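Local coordinates for protein soluble lytic murein transglycosylase (Escherichia coli, PDB 1QSA) that probably cleaves the glycosidic bonds between N-acetylmuramic acid and N-acetylglucosamine in peptidoglycan, forming a 1,6-anhydro bond in the muramic acid product, at residues V485-G490 with L494-P499; G518-P523 with I527-S532; F204-G209 with I237-Q242; I192-A195 with T200-T203. All coordinates share one frame; numbering follows the deposited sequence. Where two conformers were deposited one is given.

Interaction 1 (V485-G490 with L494-P499)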
loop_
_atom_site.group_PDB
_atom_site.type_symbol
_atom_site.label_atom_id
_atom_site.label_comp_id
_atom_site.label_asym_id
_atom_site.label_seq_id
_atom_site.Cartn_x
_atom_site.Cartn_y
_atom_site.Cartn_z
ATOM N N VAL A 485 -3.004 -12.801 6.007
ATOM C CA VAL A 485 -2.361 -11.489 5.938
ATOM C C VAL A 485 -2.829 -10.518 7.022
ATOM O O VAL A 485 -4.000 -10.510 7.391
ATOM C CB VAL A 485 -2.508 -10.852 4.518
ATOM C CG1 VAL A 485 -3.956 -10.421 4.246
ATOM C CG2 VAL A 485 -1.557 -9.665 4.362
ATOM N N LYS A 486 -1.876 -9.784 7.601
ATOM C CA LYS A 486 -2.178 -8.776 8.619
ATOM C C LYS A 486 -1.499 -7.487 8.195
ATOM O O LYS A 486 -0.324 -7.503 7.807
ATOM C CB LYS A 486 -1.627 -9.168 9.983
ATOM C CG LYS A 486 -2.265 -10.356 10.611
ATOM C CD LYS A 486 -1.599 -10.669 11.956
ATOM C CE LYS A 486 -1.793 -9.545 12.972
ATOM N NZ LYS A 486 -1.119 -9.882 14.269
ATOM N N SER A 487 -2.218 -6.374 8.281
ATOM C CA SER A 487 -1.648 -5.081 7.902
ATOM C C SER A 487 -0.784 -4.545 9.049
ATOM O O SER A 487 -0.831 -5.057 10.166
ATOM C CB SER A 487 -2.765 -4.082 7.573
ATOM O OG SER A 487 -3.372 -3.599 8.757
ATOM N N PRO A 488 0.040 -3.524 8.773
ATOM C CA PRO A 488 0.901 -2.935 9.804
ATOM C C PRO A 488 0.133 -2.408 11.023
ATOM O O PRO A 488 0.696 -2.335 12.113
ATOM C CB PRO A 488 1.611 -1.811 9.054
ATOM C CG PRO A 488 1.697 -2.340 7.656
ATOM C CD PRO A 488 0.325 -2.935 7.452
ATOM N N VAL A 489 -1.141 -2.039 10.849
ATOM C CA VAL A 489 -1.943 -1.550 11.975
ATOM C C VAL A 489 -2.742 -2.665 12.660
ATOM O O VAL A 489 -3.495 -2.414 13.601
ATOM C CB VAL A 489 -2.880 -0.370 11.581
ATOM C CG1 VAL A 489 -2.047 0.855 11.204
ATOM C CG2 VAL A 489 -3.800 -0.764 10.434
ATOM N N GLY A 490 -2.601 -3.892 12.165
ATOM C CA GLY A 490 -3.278 -5.023 12.782
ATOM C C GLY A 490 -4.543 -5.562 12.138
ATOM O O GLY A 490 -5.181 -6.435 12.741
ATOM N N LEU A 494 -9.040 -12.431 5.768
ATOM C CA LEU A 494 -9.759 -12.273 4.504
ATOM C C LEU A 494 -10.468 -10.965 4.311
ATOM O O LEU A 494 -10.392 -10.380 3.234
ATOM C CB LEU A 494 -10.745 -13.424 4.287
ATOM C CG LEU A 494 -10.133 -14.816 4.047
ATOM C CD1 LEU A 494 -11.261 -15.846 4.018
ATOM C CD2 LEU A 494 -9.302 -14.849 2.750
ATOM N N MET A 495 -11.096 -10.473 5.374
ATOM C CA MET A 495 -11.833 -9.217 5.278
ATOM C C MET A 495 -11.158 -8.072 6.030
ATOM O O MET A 495 -11.757 -7.014 6.237
ATOM C CB MET A 495 -13.293 -9.436 5.694
ATOM C CG MET A 495 -13.969 -10.464 4.780
ATOM S SD MET A 495 -15.708 -10.743 5.111
ATOM C CE MET A 495 -16.408 -9.188 4.500
ATOM N N GLN A 496 -9.882 -8.290 6.376
ATOM C CA GLN A 496 -9.044 -7.290 7.043
ATOM C C GLN A 496 -9.753 -6.590 8.190
ATOM O O GLN A 496 -9.903 -5.361 8.221
ATOM C CB GLN A 496 -8.505 -6.300 6.000
ATOM C CG GLN A 496 -7.409 -6.918 5.099
ATOM C CD GLN A 496 -6.122 -7.127 5.862
ATOM O OE1 GLN A 496 -5.347 -6.189 6.060
ATOM N NE2 GLN A 496 -5.904 -8.344 6.334
ATOM N N ILE A 497 -10.183 -7.416 9.130
ATOM C CA ILE A 497 -10.920 -6.981 10.303
ATOM C C ILE A 497 -9.985 -6.504 11.410
ATOM O O ILE A 497 -9.047 -7.206 11.782
ATOM C CB ILE A 497 -11.779 -8.146 10.834
ATOM C CG1 ILE A 497 -12.738 -8.636 9.736
ATOM C CG2 ILE A 497 -12.631 -7.675 12.010
ATOM C CD1 ILE A 497 -13.441 -9.944 10.103
ATOM N N MET A 498 -10.241 -5.290 11.908
ATOM C CA MET A 498 -9.453 -4.720 13.011
ATOM C C MET A 498 -9.952 -5.366 14.315
ATOM O O MET A 498 -11.134 -5.681 14.446
ATOM C CB MET A 498 -9.641 -3.197 13.066
ATOM C CG MET A 498 -8.946 -2.428 11.929
ATOM S SD MET A 498 -7.160 -2.458 12.068
ATOM C CE MET A 498 -6.901 -1.303 13.445
ATOM N N PRO A 499 -9.052 -5.594 15.286
ATOM C CA PRO A 499 -9.436 -6.208 16.564
ATOM C C PRO A 499 -10.590 -5.472 17.244
ATOM O O PRO A 499 -11.518 -6.099 17.740
ATOM C CB PRO A 499 -8.144 -6.132 17.383
ATOM C CG PRO A 499 -7.078 -6.262 16.320
ATOM C CD PRO A 499 -7.595 -5.376 15.211
#
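Q496 lays its carboxamide across V485, the two side chains meeting at about a right angle, with NE2 3.5 Å from V485 CG1. The chain of Q496 starts beside its own backbone N and bends at chi2 (-71°), which brings the amide to the 485-490 loop. NE2 gives a weak hydrogen bond to V485 O at 3.1 Å, bent to 131° at the hydrogen, and also bonds to G493 O, whereas OE1 lies 3.7 Å from S487 CB. Were Q496 replaced by an alanine, V485 O and G493 O would probably both lose this amide donor, and a gap would open beside E478, the predicted catalytic acid, which Q496 touches. Further along, M498 folds at chi2 and chi3 so that its thioether lies over V489 and G490: CE is 3.6 Å from V489 O, and SD is 4.1 Å from V489 CG2. P499 CD packs 3.6 Å from G490 O. A type I beta turn from S487 to G490 shapes the loop, closed by G490 N to S487 O at 2.9 Å, while S487 OG bonds to A491 N. Q496 and I497 face S492 in a G1 beta bulge. The loop joins helix 468-479, which carries E478, to helix 499-509, before which M498 is the N-cap residue; helix 523-540 packs against L494 and I497.

Interaction 2 (G518-P523 with I527-S532)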
loop_
_atom_site.group_PDB
_atom_site.type_symbol
_atom_site.label_atom_id
_atom_site.label_comp_id
_atom_site.label_asym_id
_atom_site.label_seq_id
_atom_site.Cartn_x
_atom_site.Cartn_y
_atom_site.Cartn_z
ATOM N N GLY A 518 -6.323 -13.435 17.220
ATOM C CA GLY A 518 -5.642 -14.472 16.455
ATOM C C GLY A 518 -6.621 -15.361 15.692
ATOM O O GLY A 518 -6.269 -15.932 14.649
ATOM N N GLN A 519 -7.865 -15.422 16.170
ATOM C CA GLN A 519 -8.897 -16.234 15.533
ATOM C C GLN A 519 -9.309 -15.630 14.181
ATOM O O GLN A 519 -9.921 -16.310 13.354
ATOM C CB GLN A 519 -10.127 -16.334 16.426
ATOM C CG GLN A 519 -9.908 -17.115 17.714
ATOM C CD GLN A 519 -11.126 -17.038 18.598
ATOM O OE1 GLN A 519 -11.152 -16.267 19.545
ATOM N NE2 GLN A 519 -12.167 -17.781 18.251
ATOM N N LEU A 520 -8.974 -14.362 13.970
ATOM C CA LEU A 520 -9.314 -13.673 12.723
ATOM C C LEU A 520 -8.544 -14.264 11.531
ATOM O O LEU A 520 -8.894 -14.027 10.378
ATOM C CB LEU A 520 -9.075 -12.160 12.855
ATOM C CG LEU A 520 -9.959 -11.474 13.909
ATOM C CD1 LEU A 520 -9.586 -9.996 14.027
ATOM C CD2 LEU A 520 -11.445 -11.621 13.497
ATOM N N LEU A 521 -7.509 -15.056 11.812
ATOM C CA LEU A 521 -6.749 -15.699 10.749
ATOM C C LEU A 521 -7.407 -16.986 10.245
ATOM O O LEU A 521 -6.935 -17.592 9.282
ATOM C CB LEU A 521 -5.305 -15.959 11.193
ATOM C CG LEU A 521 -4.515 -14.710 11.586
ATOM C CD1 LEU A 521 -3.081 -15.113 11.917
ATOM C CD2 LEU A 521 -4.528 -13.675 10.480
ATOM N N ASP A 522 -8.472 -17.420 10.916
ATOM C CA ASP A 522 -9.226 -18.596 10.498
ATOM C C ASP A 522 -10.281 -18.114 9.484
ATOM O O ASP A 522 -11.116 -17.273 9.815
ATOM C CB ASP A 522 -9.927 -19.229 11.705
ATOM C CG ASP A 522 -10.894 -20.315 11.301
ATOM O OD1 ASP A 522 -10.434 -21.303 10.688
ATOM O OD2 ASP A 522 -12.116 -20.170 11.564
ATOM N N PRO A 523 -10.297 -18.685 8.269
ATOM C CA PRO A 523 -11.280 -18.250 7.262
ATOM C C PRO A 523 -12.745 -18.147 7.718
ATOM O O PRO A 523 -13.372 -17.097 7.557
ATOM C CB PRO A 523 -11.095 -19.275 6.143
ATOM C CG PRO A 523 -9.620 -19.589 6.217
ATOM C CD PRO A 523 -9.395 -19.716 7.713
ATOM N N ILE A 527 -14.870 -14.709 8.015
ATOM C CA ILE A 527 -16.063 -14.516 7.190
ATOM C C ILE A 527 -17.306 -14.280 8.060
ATOM O O ILE A 527 -18.131 -13.439 7.748
ATOM C CB ILE A 527 -16.251 -15.709 6.201
ATOM C CG1 ILE A 527 -15.145 -15.665 5.140
ATOM C CG2 ILE A 527 -17.614 -15.654 5.512
ATOM C CD1 ILE A 527 -15.001 -16.956 4.324
ATOM N N ASN A 528 -17.403 -14.991 9.176
ATOM C CA ASN A 528 -18.527 -14.831 10.108
ATOM C C ASN A 528 -18.578 -13.378 10.639
ATOM O O ASN A 528 -19.575 -12.654 10.449
ATOM C CB ASN A 528 -18.330 -15.826 11.264
ATOM C CG ASN A 528 -19.468 -15.801 12.287
ATOM O OD1 ASN A 528 -20.533 -15.229 12.049
ATOM N ND2 ASN A 528 -19.238 -16.427 13.436
ATOM N N ILE A 529 -17.477 -12.923 11.244
ATOM C CA ILE A 529 -17.434 -11.583 11.822
ATOM C C ILE A 529 -17.450 -10.470 10.775
ATOM O O ILE A 529 -18.117 -9.442 10.952
ATOM C CB ILE A 529 -16.218 -11.449 12.767
ATOM C CG1 ILE A 529 -16.387 -12.438 13.924
ATOM C CG2 ILE A 529 -16.089 -10.006 13.310
ATOM C CD1 ILE A 529 -15.191 -12.549 14.862
ATOM N N GLY A 530 -16.778 -10.715 9.655
ATOM C CA GLY A 530 -16.715 -9.722 8.595
ATOM C C GLY A 530 -18.040 -9.536 7.887
ATOM O O GLY A 530 -18.461 -8.396 7.641
ATOM N N THR A 531 -18.721 -10.632 7.551
ATOM C CA THR A 531 -20.039 -10.505 6.899
ATOM C C THR A 531 -21.037 -9.834 7.853
ATOM O O THR A 531 -21.936 -9.122 7.426
ATOM C CB THR A 531 -20.636 -11.856 6.421
ATOM O OG1 THR A 531 -20.759 -12.775 7.519
ATOM C CG2 THR A 531 -19.799 -12.458 5.290
ATOM N N SER A 532 -20.872 -10.070 9.147
ATOM C CA SER A 532 -21.729 -9.442 10.147
ATOM C C SER A 532 -21.526 -7.916 10.155
ATOM O O SER A 532 -22.494 -7.167 10.035
ATOM C CB SER A 532 -21.498 -10.030 11.538
ATOM O OG SER A 532 -22.073 -11.323 11.616
#
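Apolar contact between side chains comes down to one pair, L520 and I529, which cross at about a right angle with L520 CD2 4.1 Å from I529 CD1. I529 leaves beside its backbone N and runs extended to CD1 (chi2 173°), while L520 meets that methyl with CD2, the branch that does not continue its own extended chain. Y514 touches both residues, and T505 and V506 of helix 499-509 also pack on I529, making the pair part of a larger buried cluster.

The hydrogen bond across the contact is a backbone one: I527 N to P523 O, 2.9 Å long and 167° at the hydrogen. It is the i to i+4 bond of the first turn of helix 523-540, in the lysozyme-like transglycosylase domain. A 3-10 turn that runs through 518-521, having begun earlier in the chain, leads into that helix, and D522 is its N-cap; the carboxylate of D522 caps a backbone N in the first turn, and OD2 also bonds to T525 OG1.

Packing of carbon on the same carbonyl accompanies the bond, since I527 CG1 comes within 3.3 Å of P523 O. The outer part of I527 lies against L456, F457 and Y460 of helix 454-461. One turn on, the hydroxyl of T531 donates to I527 O at 2.7 Å, tilted 21° from the carbonyl plane, and T531 N shares that acceptor at 2.9 Å.

Interaction 3 (F204-G209 with I237-Q242)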
loop_
_atom_site.group_PDB
_atom_site.type_symbol
_atom_site.label_atom_id
_atom_site.label_comp_id
_atom_site.label_asym_id
_atom_site.label_seq_id
_atom_site.Cartn_x
_atom_site.Cartn_y
_atom_site.Cartn_z
ATOM N N PHE A 204 11.437 32.314 11.364
ATOM C CA PHE A 204 12.521 31.560 10.725
ATOM C C PHE A 204 12.921 32.245 9.410
ATOM O O PHE A 204 14.100 32.461 9.148
ATOM C CB PHE A 204 12.063 30.112 10.451
ATOM C CG PHE A 204 13.055 29.279 9.667
ATOM C CD1 PHE A 204 14.068 28.572 10.325
ATOM C CD2 PHE A 204 12.959 29.176 8.275
ATOM C CE1 PHE A 204 14.969 27.772 9.606
ATOM C CE2 PHE A 204 13.856 28.380 7.543
ATOM C CZ PHE A 204 14.863 27.675 8.214
ATOM N N ALA A 205 11.921 32.596 8.603
ATOM C CA ALA A 205 12.127 33.239 7.308
ATOM C C ALA A 205 12.774 34.626 7.390
ATOM O O ALA A 205 13.565 34.997 6.534
ATOM C CB ALA A 205 10.802 33.336 6.565
ATOM N N ARG A 206 12.418 35.385 8.420
ATOM C CA ARG A 206 12.952 36.731 8.591
ATOM C C ARG A 206 14.326 36.790 9.255
ATOM O O ARG A 206 15.110 37.693 8.965
ATOM C CB ARG A 206 11.970 37.587 9.395
ATOM C CG ARG A 206 10.664 37.865 8.689
ATOM C CD ARG A 206 9.689 38.550 9.622
ATOM N NE ARG A 206 8.559 39.113 8.894
ATOM C CZ ARG A 206 7.468 39.610 9.472
ATOM N NH1 ARG A 206 7.345 39.590 10.792
ATOM N NH2 ARG A 206 6.490 40.109 8.722
ATOM N N THR A 207 14.617 35.835 10.137
ATOM C CA THR A 207 15.891 35.827 10.852
ATOM C C THR A 207 17.031 35.033 10.219
ATOM O O THR A 207 18.147 35.045 10.736
ATOM C CB THR A 207 15.719 35.374 12.313
ATOM O OG1 THR A 207 15.265 34.015 12.352
ATOM C CG2 THR A 207 14.724 36.274 13.032
ATOM N N THR A 208 16.747 34.318 9.133
ATOM C CA THR A 208 17.774 33.548 8.430
ATOM C C THR A 208 17.908 34.115 7.023
ATOM O O THR A 208 16.988 34.757 6.504
ATOM C CB THR A 208 17.427 32.025 8.316
ATOM O OG1 THR A 208 16.290 31.846 7.458
ATOM C CG2 THR A 208 17.147 31.413 9.680
ATOM N N GLY A 209 19.067 33.904 6.407
ATOM C CA GLY A 209 19.271 34.378 5.056
ATOM C C GLY A 209 18.483 33.492 4.119
ATOM O O GLY A 209 18.490 32.268 4.272
ATOM N N ILE A 237 1.079 34.626 3.458
ATOM C CA ILE A 237 1.793 34.601 2.193
ATOM C C ILE A 237 2.558 35.877 1.821
ATOM O O ILE A 237 3.733 35.805 1.457
ATOM C CB ILE A 237 0.905 34.100 1.026
ATOM C CG1 ILE A 237 0.515 32.638 1.265
ATOM C CG2 ILE A 237 1.644 34.230 -0.303
ATOM C CD1 ILE A 237 -0.367 32.033 0.170
ATOM N N PRO A 238 1.916 37.060 1.914
ATOM C CA PRO A 238 2.676 38.264 1.550
ATOM C C PRO A 238 3.938 38.464 2.392
ATOM O O PRO A 238 5.009 38.737 1.844
ATOM C CB PRO A 238 1.660 39.394 1.755
ATOM C CG PRO A 238 0.357 38.737 1.425
ATOM C CD PRO A 238 0.485 37.366 2.091
ATOM N N SER A 239 3.817 38.299 3.708
ATOM C CA SER A 239 4.953 38.465 4.613
ATOM C C SER A 239 6.055 37.446 4.347
ATOM O O SER A 239 7.241 37.785 4.393
ATOM C CB SER A 239 4.506 38.354 6.066
ATOM O OG SER A 239 3.731 39.475 6.448
ATOM N N LEU A 240 5.668 36.200 4.078
ATOM C CA LEU A 240 6.645 35.146 3.803
ATOM C C LEU A 240 7.351 35.387 2.468
ATOM O O LEU A 240 8.571 35.256 2.370
ATOM C CB LEU A 240 5.966 33.769 3.818
ATOM C CG LEU A 240 6.872 32.538 3.712
ATOM C CD1 LEU A 240 7.989 32.587 4.757
ATOM C CD2 LEU A 240 6.019 31.289 3.895
ATOM N N ALA A 241 6.584 35.772 1.450
ATOM C CA ALA A 241 7.142 36.040 0.130
ATOM C C ALA A 241 8.146 37.190 0.199
ATOM O O ALA A 241 9.201 37.138 -0.427
ATOM C CB ALA A 241 6.031 36.355 -0.874
ATOM N N GLN A 242 7.831 38.199 1.005
ATOM C CA GLN A 242 8.711 39.353 1.164
ATOM C C GLN A 242 9.968 39.013 1.980
ATOM O O GLN A 242 11.066 39.441 1.635
ATOM C CB GLN A 242 7.949 40.514 1.808
ATOM C CG GLN A 242 8.755 41.801 1.945
ATOM C CD GLN A 242 9.119 42.097 3.385
ATOM O OE1 GLN A 242 10.075 41.537 3.926
ATOM N NE2 GLN A 242 8.341 42.967 4.026
HETATM O O HOH W 1 8.085 39.911 6.055
#
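Segments 204-209 and 237-242 come nearest at A205 and L240, their CA atoms 6.8 Å apart. This is helix-on-helix packing in the alpha-superhelix of the protein, far from the transglycosylase domain, and helix 212-228 lies between the two in sequence. A205 directs its methyl at the partner helix, and L240 CD1 meets it at 3.4 Å, tighter than the usual separation of two carbons. L240 reaches this position although its CB points away from A205: CG stands opposite the backbone N (chi1 -173°), and the turn at chi2 (52°) swings CD1 back across the interface. The other flanks of L240 are covered by F222 and L254, from helices 212-228 and 248-260, which makes the small A205 the partner on one side of a buried leucine.

Beside this apolar spot the contact becomes polar and faces solvent. R206 runs out extended from CG to NE and brings its guanidinium to S239, NH2 3.6 Å from S239 OG, in an oblique approach. The hydrogen-bonded link to the other helix runs through a water. It accepts from R206 NE at 3.0 Å and lies in the guanidinium plane, at the edge, so the planar group presents an N-H to it. The water in turn donates to S239 O at 2.8 Å, bridging the arginine to the backbone of helix 230-243. Its remaining donation is weak, reaching Q242 OE1 at 3.3 Å.

Interaction 4 (I192-A195 with T200-T203); sequences ISLA and TVLT
L194 can be followed outward from CB against the start of the next helix. Its CB leaves the helix flank with CG trans to the backbone N (chi1 -167°), from which chi2 of 71° turns one branch, CD1, toward residues 200-203. CD1 does most of the touching: it is 3.6 Å from V201 CA, 3.9 Å from V201 N and 4.0 Å from V201 CB, so the methyl rests on the backbone of the first helical residue as well as on the base of its side chain. It also lies 3.9 Å from T200 OG1. The leucine as a whole packs on M217 and A221 of helix 212-228, and V201 touches A218 and A221 of the same helix, so both residues enter one buried layer.

T200 approaches the preceding helix from the opposite segment. With chi1 at 58° its OG1 sits between the backbone N and the carbonyl carbon, pointing at the end of helix 185-196, where it is 3.5 Å from L194 CA and 3.3 Å from S193 O. T200 is the N-cap residue of helix 201-207, although its side chain makes no capping bond. S193 OG turns back into its own helix, to S189 O.

The contact therefore joins two consecutive helices of the superhelix across their short connection. With no hydrogen bond running directly between the segments, their association rests on van der Waals packing around L194, and the hydroxyl of T200 has its hydrogen-bond partner in the connecting turn, at N197 O.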
loop_
_atom_site.group_PDB
_atom_site.type_symbol
_atom_site.label_atom_id
_atom_site.label_comp_id
_atom_site.label_asym_id
_atom_site.label_seq_id
_atom_site.Cartn_x
_atom_site.Cartn_y
_atom_site.Cartn_z
ATOM N N ILE A 192 15.868 23.897 14.654
ATOM C CA ILE A 192 15.298 23.105 15.741
ATOM C C ILE A 192 13.940 23.706 16.132
ATOM O O ILE A 192 12.969 22.976 16.332
ATOM C CB ILE A 192 16.252 23.051 16.960
ATOM C CG1 ILE A 192 17.503 22.249 16.612
ATOM C CG2 ILE A 192 15.560 22.392 18.162
ATOM C CD1 ILE A 192 18.637 22.400 17.612
ATOM N N SER A 193 13.861 25.034 16.172
ATOM C CA SER A 193 12.608 25.702 16.520
ATOM C C SER A 193 11.520 25.444 15.477
ATOM O O SER A 193 10.349 25.287 15.830
ATOM C CB SER A 193 12.824 27.213 16.692
ATOM O OG SER A 193 13.608 27.484 17.848
ATOM N N LEU A 194 11.918 25.377 14.207
ATOM C CA LEU A 194 10.997 25.144 13.097
ATOM C C LEU A 194 10.447 23.706 13.140
ATOM O O LEU A 194 9.250 23.486 12.927
ATOM C CB LEU A 194 11.702 25.415 11.761
ATOM C CG LEU A 194 10.835 25.531 10.504
ATOM C CD1 LEU A 194 10.037 26.839 10.553
ATOM C CD2 LEU A 194 11.704 25.504 9.255
ATOM N N ALA A 195 11.322 22.740 13.419
ATOM C CA ALA A 195 10.926 21.335 13.514
ATOM C C ALA A 195 10.027 21.127 14.740
ATOM O O ALA A 195 9.121 20.285 14.728
ATOM C CB ALA A 195 12.172 20.441 13.624
ATOM N N THR A 200 6.629 28.871 13.872
ATOM C CA THR A 200 7.743 29.819 13.960
ATOM C C THR A 200 8.264 30.129 12.544
ATOM O O THR A 200 9.260 30.835 12.382
ATOM C CB THR A 200 8.918 29.259 14.796
ATOM O OG1 THR A 200 9.372 28.020 14.226
ATOM C CG2 THR A 200 8.497 29.021 16.231
ATOM N N VAL A 201 7.569 29.642 11.518
ATOM C CA VAL A 201 8.014 29.832 10.139
ATOM C C VAL A 201 8.297 31.259 9.661
ATOM O O VAL A 201 9.277 31.479 8.952
ATOM C CB VAL A 201 7.106 29.088 9.112
ATOM C CG1 VAL A 201 5.705 29.704 9.057
ATOM C CG2 VAL A 201 7.769 29.085 7.735
ATOM N N LEU A 202 7.463 32.230 10.033
ATOM C CA LEU A 202 7.722 33.597 9.586
ATOM C C LEU A 202 8.966 34.164 10.279
ATOM O O LEU A 202 9.767 34.867 9.648
ATOM C CB LEU A 202 6.503 34.494 9.806
ATOM C CG LEU A 202 6.609 35.898 9.197
ATOM C CD1 LEU A 202 6.913 35.831 7.700
ATOM C CD2 LEU A 202 5.305 36.649 9.443
ATOM N N THR A 203 9.142 33.827 11.557
ATOM C CA THR A 203 10.318 34.262 12.319
ATOM C C THR A 203 11.553 33.605 11.685
ATOM O O THR A 203 12.562 34.270 11.450
ATOM C CB THR A 203 10.214 33.850 13.804
ATOM O OG1 THR A 203 9.070 34.479 14.390
ATOM C CG2 THR A 203 11.449 34.274 14.573
#

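How the interactions relate
Interactions 1 and 2 belong to the catalytic domain and interactions 3 and 4 to the superhelix, with nearest atoms about 23 to 45 Å apart between the two pairs. The centres of interactions 1 and 2 are 10 Å apart and they touch: I497 CD1 lies 3.5 Å from G530 N. Q496 of interaction 1 reaches about 3 Å from the side chain of E478, the predicted active site, whereas I527 of interaction 2 stays about 11 Å from it. A glycerol about 4 Å from the side chain of M498 and a sulfate about 3 Å from that of P499 probably come from the crystallisation liquor. Interactions 3 and 4 share helix 201-207, and L194 CD1 meets F204 CB at 3.9 Å.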